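PDB 5NL8: ubiquitin-conjugating enzyme E2-21 kDa from Pichia angusta, which probably accepts activated ubiquitin as a cysteine thioester and passes it on to other proteins, including PEX5, in support of peroxisome biogenesis. Local coordinates for residues R15-K18 against K19-E23; G52-S56 against P57-A61; T71-L75 against D76-I80; V143-A147 against N148-L152. All coordinates share one frame; numbering follows the deposited sequence.

Interaction 1 of 4, residues R15-K18 against K19-E23; sequences RAVK and KELTE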
loop_
_atom_site.group_PDB
_atom_site.type_symbol
_atom_site.label_atom_id
_atom_site.label_comp_id
_atom_site.label_asym_id
_atom_site.label_seq_id
_atom_site.Cartn_x
_atom_site.Cartn_y
_atom_site.Cartn_z
ATOM N N ARG A 15 9.427 -15.151 -5.474
ATOM C CA ARG A 15 8.931 -16.518 -5.536
ATOM C C ARG A 15 8.398 -16.971 -4.181
ATOM O O ARG A 15 7.391 -17.682 -4.104
ATOM C CB ARG A 15 10.028 -17.468 -6.017
ATOM C CG ARG A 15 10.532 -17.184 -7.428
ATOM C CD ARG A 15 11.386 -18.327 -7.956
ATOM N NE ARG A 15 10.608 -19.553 -8.119
ATOM C CZ ARG A 15 10.570 -20.543 -7.231
ATOM N NH1 ARG A 15 11.279 -20.467 -6.111
ATOM N NH2 ARG A 15 9.830 -21.617 -7.469
ATOM N N ALA A 16 9.072 -16.551 -3.114
ATOM C CA ALA A 16 8.626 -16.871 -1.763
ATOM C C ALA A 16 7.220 -16.331 -1.519
ATOM O O ALA A 16 6.379 -17.021 -0.942
ATOM C CB ALA A 16 9.597 -16.319 -0.732
ATOM N N VAL A 17 6.965 -15.104 -1.971
ATOM C CA VAL A 17 5.631 -14.510 -1.842
ATOM C C VAL A 17 4.592 -15.207 -2.734
ATOM O O VAL A 17 3.468 -15.488 -2.292
ATOM C CB VAL A 17 5.660 -13.001 -2.176
ATOM C CG1 VAL A 17 4.250 -12.460 -2.377
ATOM C CG2 VAL A 17 6.378 -12.233 -1.080
ATOM N N LYS A 18 4.972 -15.486 -3.981
ATOM C CA LYS A 18 4.097 -16.192 -4.921
ATOM C C LYS A 18 3.641 -17.550 -4.399
ATOM O O LYS A 18 2.484 -17.934 -4.577
ATOM C CB LYS A 18 4.792 -16.393 -6.270
ATOM C CG LYS A 18 4.949 -15.143 -7.107
ATOM C CD LYS A 18 5.586 -15.475 -8.452
ATOM C CE LYS A 18 4.629 -16.246 -9.349
ATOM N NZ LYS A 18 5.221 -16.528 -10.689
ATOM N N LYS A 19 4.561 -18.280 -3.775
ATOM C CA LYS A 19 4.253 -19.596 -3.223
ATOM C C LYS A 19 3.177 -19.500 -2.146
ATOM O O LYS A 19 2.210 -20.264 -2.147
ATOM C CB LYS A 19 5.520 -20.245 -2.654
ATOM C CG LYS A 19 5.294 -21.146 -1.442
ATOM C CD LYS A 19 4.653 -22.477 -1.814
ATOM C CE LYS A 19 4.534 -23.385 -0.596
ATOM N NZ LYS A 19 3.168 -23.963 -0.454
ATOM N N GLU A 20 3.355 -18.552 -1.234
ATOM C CA GLU A 20 2.421 -18.359 -0.137
ATOM C C GLU A 20 1.071 -17.874 -0.644
ATOM O O GLU A 20 0.035 -18.186 -0.061
ATOM C CB GLU A 20 2.992 -17.366 0.878
ATOM C CG GLU A 20 4.354 -17.762 1.430
ATOM C CD GLU A 20 4.275 -18.905 2.426
ATOM O OE1 GLU A 20 3.397 -18.862 3.315
ATOM O OE2 GLU A 20 5.088 -19.849 2.319
ATOM N N LEU A 21 1.083 -17.119 -1.737
ATOM C CA LEU A 21 -0.152 -16.543 -2.266
ATOM C C LEU A 21 -1.091 -17.558 -2.934
ATOM O O LEU A 21 -2.294 -17.530 -2.703
ATOM C CB LEU A 21 0.173 -15.425 -3.256
ATOM C CG LEU A 21 0.464 -14.052 -2.645
ATOM C CD1 LEU A 21 0.836 -13.056 -3.732
ATOM C CD2 LEU A 21 -0.728 -13.552 -1.835
ATOM N N THR A 22 -0.549 -18.440 -3.766
ATOM C CA THR A 22 -1.374 -19.384 -4.517
ATOM C C THR A 22 -1.753 -20.586 -3.679
ATOM O O THR A 22 -1.337 -21.710 -3.985
ATOM C CB THR A 22 -0.649 -19.888 -5.773
ATOM O OG1 THR A 22 0.695 -20.240 -5.426
ATOM C CG2 THR A 22 -0.611 -18.813 -6.853
ATOM N N GLU A 23 -2.588 -20.354 -2.670
ATOM C CA GLU A 23 -2.785 -21.328 -1.613
ATOM C C GLU A 23 -3.827 -20.729 -0.669
ATOM O O GLU A 23 -3.811 -19.523 -0.418
ATOM C CB GLU A 23 -1.441 -21.601 -0.936
ATOM C CG GLU A 23 -1.399 -22.583 0.159
ATOM C CD GLU A 23 -2.151 -22.158 1.363
ATOM O OE1 GLU A 23 -2.028 -20.972 1.699
ATOM O OE2 GLU A 23 -2.917 -22.976 1.910
#
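Val17 turns CG1 anti to its backbone N (chi1 166°), and Leu21, one helical turn later, carries CG anti to its own carbonyl carbon (chi1 -83°), which lays the two side chains alongside each other and pointing the same way. Their branches meet where Val17 CG1 touches Leu21 CD1 at 3.7 Å, while Leu21 CG lies 3.3 Å from Val17 O. The same carbonyl accepts the backbone bond Leu21 N to Val17 O (2.9 Å), and Lys19 N, two residues earlier, reaches Arg15 O at an equal distance; the intervening bond from Glu20 N to Ala16 O is weak. With Leu21 cut back to an alanine, Val17 CG1 would probably lose this methyl contact and a gap would open beside the last turn. At the end of the helix, Thr22 binds back twice: its N donates to Lys18 O at 3.2 Å and its OG1 at 3.0 Å, the two donors arriving from opposite faces of the carbonyl plane. Beyond it the chain turns away, with Thr22 at the centre of an inverse gamma turn, and Ser26 OG bonds to Glu20 O. Helix 6-21, the N-terminal helix of the UBC fold, therefore closes with a double grip on Lys18 O, in which the threonine hydroxyl supplements the backbone amide and helps satisfy a carbonyl near the terminus.

Interaction 2 of 4, residues G52-S56 against P57-A61; sequences GPDQS and PFEDA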
loop_
_atom_site.group_PDB
_atom_site.type_symbol
_atom_site.label_atom_id
_atom_site.label_comp_id
_atom_site.label_asym_id
_atom_site.label_seq_id
_atom_site.Cartn_x
_atom_site.Cartn_y
_atom_site.Cartn_z
ATOM N N GLY A 52 -6.936 -3.398 3.249
ATOM C CA GLY A 52 -7.000 -2.679 4.510
ATOM C C GLY A 52 -7.232 -3.621 5.676
ATOM O O GLY A 52 -8.106 -4.486 5.617
ATOM N N PRO A 53 -6.445 -3.456 6.746
ATOM C CA PRO A 53 -6.456 -4.364 7.898
ATOM C C PRO A 53 -7.764 -4.331 8.679
ATOM O O PRO A 53 -8.464 -3.317 8.687
ATOM C CB PRO A 53 -5.300 -3.850 8.759
ATOM C CG PRO A 53 -5.172 -2.414 8.392
ATOM C CD PRO A 53 -5.503 -2.339 6.932
ATOM N N ASP A 54 -8.074 -5.442 9.336
ATOM C CA ASP A 54 -9.324 -5.583 10.067
ATOM C C ASP A 54 -9.441 -4.593 11.214
ATOM O O ASP A 54 -8.449 -4.262 11.867
ATOM C CB ASP A 54 -9.465 -7.007 10.601
ATOM C CG ASP A 54 -9.808 -8.001 9.515
ATOM O OD1 ASP A 54 -10.707 -7.699 8.702
ATOM O OD2 ASP A 54 -9.179 -9.078 9.469
ATOM N N GLN A 55 -10.669 -4.122 11.428
ATOM C CA GLN A 55 -11.030 -3.248 12.544
ATOM C C GLN A 55 -10.406 -1.859 12.410
ATOM O O GLN A 55 -10.393 -1.077 13.360
ATOM C CB GLN A 55 -10.644 -3.896 13.880
ATOM C CG GLN A 55 -11.413 -5.184 14.154
ATOM C CD GLN A 55 -11.131 -5.781 15.520
ATOM O OE1 GLN A 55 -9.999 -6.142 15.841
ATOM N NE2 GLN A 55 -12.171 -5.883 16.337
ATOM N N SER A 56 -9.905 -1.554 11.218
ATOM C CA SER A 56 -9.472 -0.202 10.889
ATOM C C SER A 56 -10.501 0.405 9.939
ATOM O O SER A 56 -11.290 -0.320 9.337
ATOM C CB SER A 56 -8.075 -0.210 10.260
ATOM O OG SER A 56 -8.104 -0.761 8.955
ATOM N N PRO A 57 -10.515 1.739 9.807
ATOM C CA PRO A 57 -11.452 2.322 8.840
ATOM C C PRO A 57 -11.134 1.932 7.395
ATOM O O PRO A 57 -11.960 2.149 6.511
ATOM C CB PRO A 57 -11.285 3.832 9.052
ATOM C CG PRO A 57 -9.977 3.988 9.761
ATOM C CD PRO A 57 -9.837 2.769 10.610
ATOM N N PHE A 58 -9.962 1.349 7.168
ATOM C CA PHE A 58 -9.553 0.948 5.825
ATOM C C PHE A 58 -9.982 -0.479 5.483
ATOM O O PHE A 58 -9.709 -0.956 4.384
ATOM C CB PHE A 58 -8.031 1.065 5.674
ATOM C CG PHE A 58 -7.495 2.451 5.903
ATOM C CD1 PHE A 58 -7.418 3.362 4.861
ATOM C CD2 PHE A 58 -7.059 2.841 7.159
ATOM C CE1 PHE A 58 -6.922 4.638 5.070
ATOM C CE2 PHE A 58 -6.563 4.117 7.372
ATOM C CZ PHE A 58 -6.496 5.014 6.327
ATOM N N GLU A 59 -10.649 -1.155 6.418
ATOM C CA GLU A 59 -10.937 -2.586 6.270
ATOM C C GLU A 59 -11.815 -2.901 5.058
ATOM O O GLU A 59 -12.653 -2.090 4.660
ATOM C CB GLU A 59 -11.604 -3.137 7.540
ATOM C CG GLU A 59 -13.043 -2.691 7.746
ATOM C CD GLU A 59 -13.689 -3.333 8.967
ATOM O OE1 GLU A 59 -14.906 -3.128 9.173
ATOM O OE2 GLU A 59 -12.985 -4.042 9.719
ATOM N N ASP A 60 -11.599 -4.083 4.481
ATOM C CA ASP A 60 -12.383 -4.583 3.349
ATOM C C ASP A 60 -12.363 -3.652 2.136
ATOM O O ASP A 60 -13.404 -3.353 1.551
ATOM C CB ASP A 60 -13.829 -4.841 3.777
ATOM C CG ASP A 60 -13.961 -6.050 4.682
ATOM O OD1 ASP A 60 -13.204 -7.026 4.487
ATOM O OD2 ASP A 60 -14.822 -6.025 5.587
ATOM N N ALA A 61 -11.171 -3.199 1.766
ATOM C CA ALA A 61 -10.980 -2.426 0.546
ATOM C C ALA A 61 -9.547 -2.610 0.082
ATOM O O ALA A 61 -8.656 -2.832 0.901
ATOM C CB ALA A 61 -11.297 -0.957 0.775
#
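Ser56 and Glu59 draw the two halves of this loop together, since Glu59 N donates to Ser56 O (3.1 Å) across a type I turn that follows directly on the type II turn from Pro53 to Ser56; the donor stands above the carbonyl plane rather than on a lone pair. The inner side is close-packed. Gly52 sits with CA 3.2 Å from Phe58 O in a CA-H...O contact, where a side chain would collide with that oxygen, and Gly52 N makes a nearly straight bond to Ala61 O at 3.0 Å (N-H...O angle 170°). Ser56 OG, held between its backbone N and carbonyl carbon (chi1 71°), lies at the edge of the Phe58 ring; it donates to Pro53 O at 2.6 Å and weakly accepts from Phe58 N. Pro57 and Phe58 lean on helix 168-181.

The outer side is looser and acidic. Here the extended Glu59 side chain reaches back so that OE2 accepts from Gln55 N at 2.9 Å, on the anti side and 29° out of the carboxylate plane. Asp54 OD1 stands 4.4 Å from Glu59 OE2, and the Gln55 amide probably eases the charge on that oxygen. The connection between strands 45-51 and 62-68 is thus fixed by a serine hydroxyl bound firmly to Pro53 O and only weakly to Phe58 N within, and a carboxylate bound to a turn amide without.

Interaction 3 of 4, residues T71-L75 against D76-I80; sequences TNYPL and DPPKI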
loop_
_atom_site.group_PDB
_atom_site.type_symbol
_atom_site.label_atom_id
_atom_site.label_comp_id
_atom_site.label_asym_id
_atom_site.label_seq_id
_atom_site.Cartn_x
_atom_site.Cartn_y
_atom_site.Cartn_z
ATOM N N THR A 71 19.719 0.384 -5.808
ATOM C CA THR A 71 20.774 -0.453 -6.371
ATOM C C THR A 71 21.538 -1.216 -5.296
ATOM O O THR A 71 21.999 -2.334 -5.524
ATOM C CB THR A 71 21.779 0.384 -7.185
ATOM O OG1 THR A 71 21.078 1.375 -7.946
ATOM C CG2 THR A 71 22.585 -0.505 -8.123
ATOM N N ASN A 72 21.671 -0.605 -4.124
ATOM C CA ASN A 72 22.430 -1.204 -3.034
ATOM C C ASN A 72 21.571 -2.093 -2.138
ATOM O O ASN A 72 21.986 -2.463 -1.041
ATOM C CB ASN A 72 23.103 -0.112 -2.197
ATOM C CG ASN A 72 22.101 0.807 -1.524
ATOM O OD1 ASN A 72 21.026 1.073 -2.062
ATOM N ND2 ASN A 72 22.450 1.293 -0.338
ATOM N N TYR A 73 20.372 -2.425 -2.611
ATOM C CA TYR A 73 19.459 -3.303 -1.885
ATOM C C TYR A 73 20.160 -4.605 -1.498
ATOM O O TYR A 73 20.886 -5.175 -2.309
ATOM C CB TYR A 73 18.222 -3.587 -2.741
ATOM C CG TYR A 73 17.151 -4.401 -2.056
ATOM C CD1 TYR A 73 16.210 -3.794 -1.237
ATOM C CD2 TYR A 73 17.074 -5.776 -2.239
ATOM C CE1 TYR A 73 15.227 -4.532 -0.609
ATOM C CE2 TYR A 73 16.091 -6.525 -1.614
ATOM C CZ TYR A 73 15.171 -5.897 -0.801
ATOM O OH TYR A 73 14.191 -6.634 -0.178
ATOM N N PRO A 74 19.949 -5.083 -0.258
ATOM C CA PRO A 74 19.069 -4.542 0.783
ATOM C C PRO A 74 19.764 -3.662 1.821
ATOM O O PRO A 74 19.345 -3.668 2.980
ATOM C CB PRO A 74 18.544 -5.807 1.452
ATOM C CG PRO A 74 19.735 -6.714 1.421
ATOM C CD PRO A 74 20.496 -6.390 0.143
ATOM N N LEU A 75 20.802 -2.928 1.432
ATOM C CA LEU A 75 21.470 -2.027 2.366
ATOM C C LEU A 75 20.581 -0.828 2.662
ATOM O O LEU A 75 20.674 -0.216 3.726
ATOM C CB LEU A 75 22.821 -1.564 1.818
ATOM C CG LEU A 75 24.051 -2.379 2.227
ATOM C CD1 LEU A 75 23.868 -3.863 1.927
ATOM C CD2 LEU A 75 25.299 -1.841 1.544
ATOM N N ASP A 76 19.722 -0.496 1.706
ATOM C CA ASP A 76 18.744 0.568 1.879
ATOM C C ASP A 76 17.349 0.050 1.545
ATOM O O ASP A 76 17.201 -0.847 0.717
ATOM C CB ASP A 76 19.104 1.776 1.012
ATOM C CG ASP A 76 20.038 2.737 1.717
ATOM O OD1 ASP A 76 19.923 2.876 2.954
ATOM O OD2 ASP A 76 20.888 3.351 1.040
ATOM N N PRO A 77 16.322 0.606 2.202
ATOM C CA PRO A 77 14.940 0.147 2.018
ATOM C C PRO A 77 14.343 0.567 0.678
ATOM O O PRO A 77 14.823 1.520 0.066
ATOM C CB PRO A 77 14.197 0.820 3.175
ATOM C CG PRO A 77 14.981 2.055 3.444
ATOM C CD PRO A 77 16.415 1.676 3.212
ATOM N N PRO A 78 13.304 -0.145 0.221
ATOM C CA PRO A 78 12.584 0.250 -0.995
ATOM C C PRO A 78 11.834 1.558 -0.793
ATOM O O PRO A 78 11.432 1.855 0.333
ATOM C CB PRO A 78 11.598 -0.903 -1.222
ATOM C CG PRO A 78 12.104 -2.035 -0.377
ATOM C CD PRO A 78 12.784 -1.401 0.788
ATOM N N LYS A 79 11.658 2.330 -1.859
ATOM C CA LYS A 79 10.785 3.495 -1.812
ATOM C C LYS A 79 9.405 3.065 -2.285
ATOM O O LYS A 79 9.273 2.423 -3.322
ATOM C CB LYS A 79 11.328 4.638 -2.674
ATOM C CG LYS A 79 12.556 5.323 -2.094
ATOM C CD LYS A 79 13.025 6.467 -2.980
ATOM C CE LYS A 79 14.377 6.999 -2.529
ATOM N NZ LYS A 79 15.034 7.814 -3.590
ATOM N N ILE A 80 8.375 3.398 -1.519
ATOM C CA ILE A 80 7.049 2.876 -1.811
ATOM C C ILE A 80 6.010 3.988 -1.842
ATOM O O ILE A 80 6.051 4.908 -1.025
ATOM C CB ILE A 80 6.654 1.795 -0.778
ATOM C CG1 ILE A 80 7.687 0.666 -0.802
ATOM C CG2 ILE A 80 5.261 1.260 -1.050
ATOM C CD1 ILE A 80 7.404 -0.476 0.136
#
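Tyr73 and Pro78 meet across a bend that a cis peptide bond before Pro74 sets up; Leu75 N bonds to Asn72 O, after which the chain straightens through Asp76 and two prolines into strand 79-82. At the mouth of the bend, Asn72 ND2 donates to Asp76 OD2 at 2.9 Å and almost straight (169°). The carboxylate oxygen lies in the plane of the amide, yet the donor comes from above the plane of the carboxylate, the two flat groups being turned 68° apart. Asn72 can make this reach because CG stands between its backbone N and carbonyl carbon (chi1 63°), and Asn72 OD1 also lies 3.7 Å from Asp76 CB. A leucine in place of Asn72 would probably leave the Asp76 carboxylate without this N-H partner and the bend without its side-chain tie. On the inner side, the Tyr73 ring carries Pro74 CB over the centre of one face, 3.8 Å above its plane, a packing often seen where an aromatic residue precedes a cis-proline. Tyr73 CE1 touches Pro78 CG at 4.0 Å, and Tyr73 CD1 comes 3.7 Å from Asp76 O. The ring packs on Leu10 of helix 6-21, and Tyr73 OH is hydrogen-bonded to Glu13 OE1, while Pro74 O accepts from Trp129 NE1 and Pro77 and Pro78 lie against Trp129, leading into the edge strand 79-82 beside strand 62-68.

Interaction 4 of 4, residues V143-A147 against N148-L152; sequences VVLLA and NPEPL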
loop_
_atom_site.group_PDB
_atom_site.type_symbol
_atom_site.label_atom_id
_atom_site.label_comp_id
_atom_site.label_asym_id
_atom_site.label_seq_id
_atom_site.Cartn_x
_atom_site.Cartn_y
_atom_site.Cartn_z
ATOM N N VAL A 143 0.752 -2.320 5.564
ATOM C CA VAL A 143 -0.566 -2.722 6.052
ATOM C C VAL A 143 -0.711 -2.365 7.538
ATOM O O VAL A 143 -1.762 -1.899 7.977
ATOM C CB VAL A 143 -0.818 -4.232 5.847
ATOM C CG1 VAL A 143 -2.146 -4.640 6.465
ATOM C CG2 VAL A 143 -0.790 -4.576 4.368
ATOM N N VAL A 144 0.358 -2.574 8.301
ATOM C CA VAL A 144 0.397 -2.165 9.701
ATOM C C VAL A 144 0.209 -0.655 9.822
ATOM O O VAL A 144 -0.570 -0.180 10.649
ATOM C CB VAL A 144 1.728 -2.563 10.375
ATOM C CG1 VAL A 144 1.864 -1.891 11.742
ATOM C CG2 VAL A 144 1.839 -4.079 10.499
ATOM N N LEU A 145 0.926 0.089 8.982
ATOM C CA LEU A 145 0.860 1.548 8.984
ATOM C C LEU A 145 -0.564 2.053 8.786
ATOM O O LEU A 145 -0.956 3.068 9.367
ATOM C CB LEU A 145 1.769 2.131 7.901
ATOM C CG LEU A 145 1.758 3.657 7.785
ATOM C CD1 LEU A 145 2.267 4.296 9.074
ATOM C CD2 LEU A 145 2.580 4.116 6.591
ATOM N N LEU A 146 -1.339 1.345 7.969
ATOM C CA LEU A 146 -2.739 1.716 7.782
ATOM C C LEU A 146 -3.528 1.663 9.099
ATOM O O LEU A 146 -4.472 2.430 9.295
ATOM C CB LEU A 146 -3.406 0.817 6.737
ATOM C CG LEU A 146 -3.037 1.086 5.273
ATOM C CD1 LEU A 146 -3.886 0.246 4.319
ATOM C CD2 LEU A 146 -3.164 2.570 4.949
ATOM N N ALA A 147 -3.135 0.768 10.001
ATOM C CA ALA A 147 -3.815 0.640 11.288
ATOM C C ALA A 147 -3.142 1.456 12.393
ATOM O O ALA A 147 -3.763 1.757 13.405
ATOM C CB ALA A 147 -3.894 -0.828 11.700
ATOM N N ASN A 148 -1.873 1.811 12.203
ATOM C CA ASN A 148 -1.135 2.559 13.219
ATOM C C ASN A 148 -0.371 3.748 12.653
ATOM O O ASN A 148 0.843 3.678 12.480
ATOM C CB ASN A 148 -0.155 1.643 13.950
ATOM C CG ASN A 148 -0.834 0.450 14.577
ATOM O OD1 ASN A 148 -0.880 -0.630 13.990
ATOM N ND2 ASN A 148 -1.370 0.636 15.778
ATOM N N PRO A 149 -1.078 4.849 12.372
ATOM C CA PRO A 149 -0.413 6.055 11.872
ATOM C C PRO A 149 0.461 6.697 12.942
ATOM O O PRO A 149 0.185 6.538 14.130
ATOM C CB PRO A 149 -1.579 6.979 11.499
ATOM C CG PRO A 149 -2.795 6.095 11.459
ATOM C CD PRO A 149 -2.537 5.019 12.456
ATOM N N GLU A 150 1.507 7.402 12.525
ATOM C CA GLU A 150 2.300 8.191 13.458
ATOM C C GLU A 150 2.215 9.673 13.111
ATOM O O GLU A 150 2.783 10.119 12.112
ATOM C CB GLU A 150 3.760 7.728 13.473
ATOM C CG GLU A 150 4.346 7.405 12.112
ATOM C CD GLU A 150 4.629 5.928 11.947
ATOM O OE1 GLU A 150 5.773 5.574 11.588
ATOM O OE2 GLU A 150 3.707 5.119 12.179
ATOM N N PRO A 151 1.499 10.445 13.943
ATOM C CA PRO A 151 1.334 11.890 13.743
ATOM C C PRO A 151 2.642 12.670 13.901
ATOM O O PRO A 151 2.636 13.892 13.783
ATOM C CB PRO A 151 0.329 12.283 14.832
ATOM C CG PRO A 151 0.452 11.217 15.870
ATOM C CD PRO A 151 0.751 9.959 15.115
ATOM N N LEU A 152 3.742 11.968 14.160
ATOM C CA LEU A 152 5.056 12.595 14.244
ATOM C C LEU A 152 5.553 13.059 12.875
ATOM O O LEU A 152 6.146 14.131 12.756
ATOM C CB LEU A 152 6.072 11.631 14.865
ATOM C CG LEU A 152 6.056 11.464 16.388
ATOM C CD1 LEU A 152 7.394 10.933 16.886
ATOM C CD2 LEU A 152 5.707 12.775 17.079
#
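Asn148 N finds its acceptor one turn back, at Val144 O, 2.8 Å away and in the carbonyl plane, although the N-H...O angle is only 133°. Val144 O also takes Ala147 N at 2.8 Å, so a single carbonyl serves two amides where helix 135-147 gives way to the following loop. A second, weak bond runs from Asn148 N to Leu145 O at 3.2 Å. That oxygen lies 3.5 Å from Pro149 N, which has no hydrogen to give, and its further donor is the imidazole of His110, through NE2. Proline thus interrupts the helical bonding pattern while a histidine supplies a donor to the carbonyl. Among the side chains, Leu145 CD1 meets Glu150 OE2 at 3.5 Å, the two crossing at about a right angle. Leu145 gets there with CG anti to its backbone N (chi1 179°), and both residues also pack on Ile124 of helix 122-126. Pro149 CD sits 3.6 Å from Ala147 O. Farther on, Glu150 O accepts from Asn112 ND2. The Leu145 side chain is about 7 Å from that of Cys121, the predicted thioester cysteine, so this proline-interrupted helix exit of the UBC fold lies near the predicted active site.

Overall arrangement
Along the chain the four contacts follow in numerical order, all within one UBC domain. Interaction 1 ends the N-terminal helix 6-21, interaction 2 joins strands 45-51 and 62-68, interaction 3 leads from strand 62-68 into strand 79-82, and interaction 4 lies where helix 135-147 gives way to a loop. Interactions 2 and 3 lie on opposite sides of the chain's centre, with centres 28 Å apart. Only interactions 2 and 4 touch, their centres 12 Å apart: Phe58 CE2 meets Leu146 O at 3.3 Å and Pro53 packs on Val143, Leu146 and Ala147. This joins the 52-61 loop to helix 135-147, while interactions 1 and 3 stand apart from it; interaction 4 lies near the predicted catalytic cysteine.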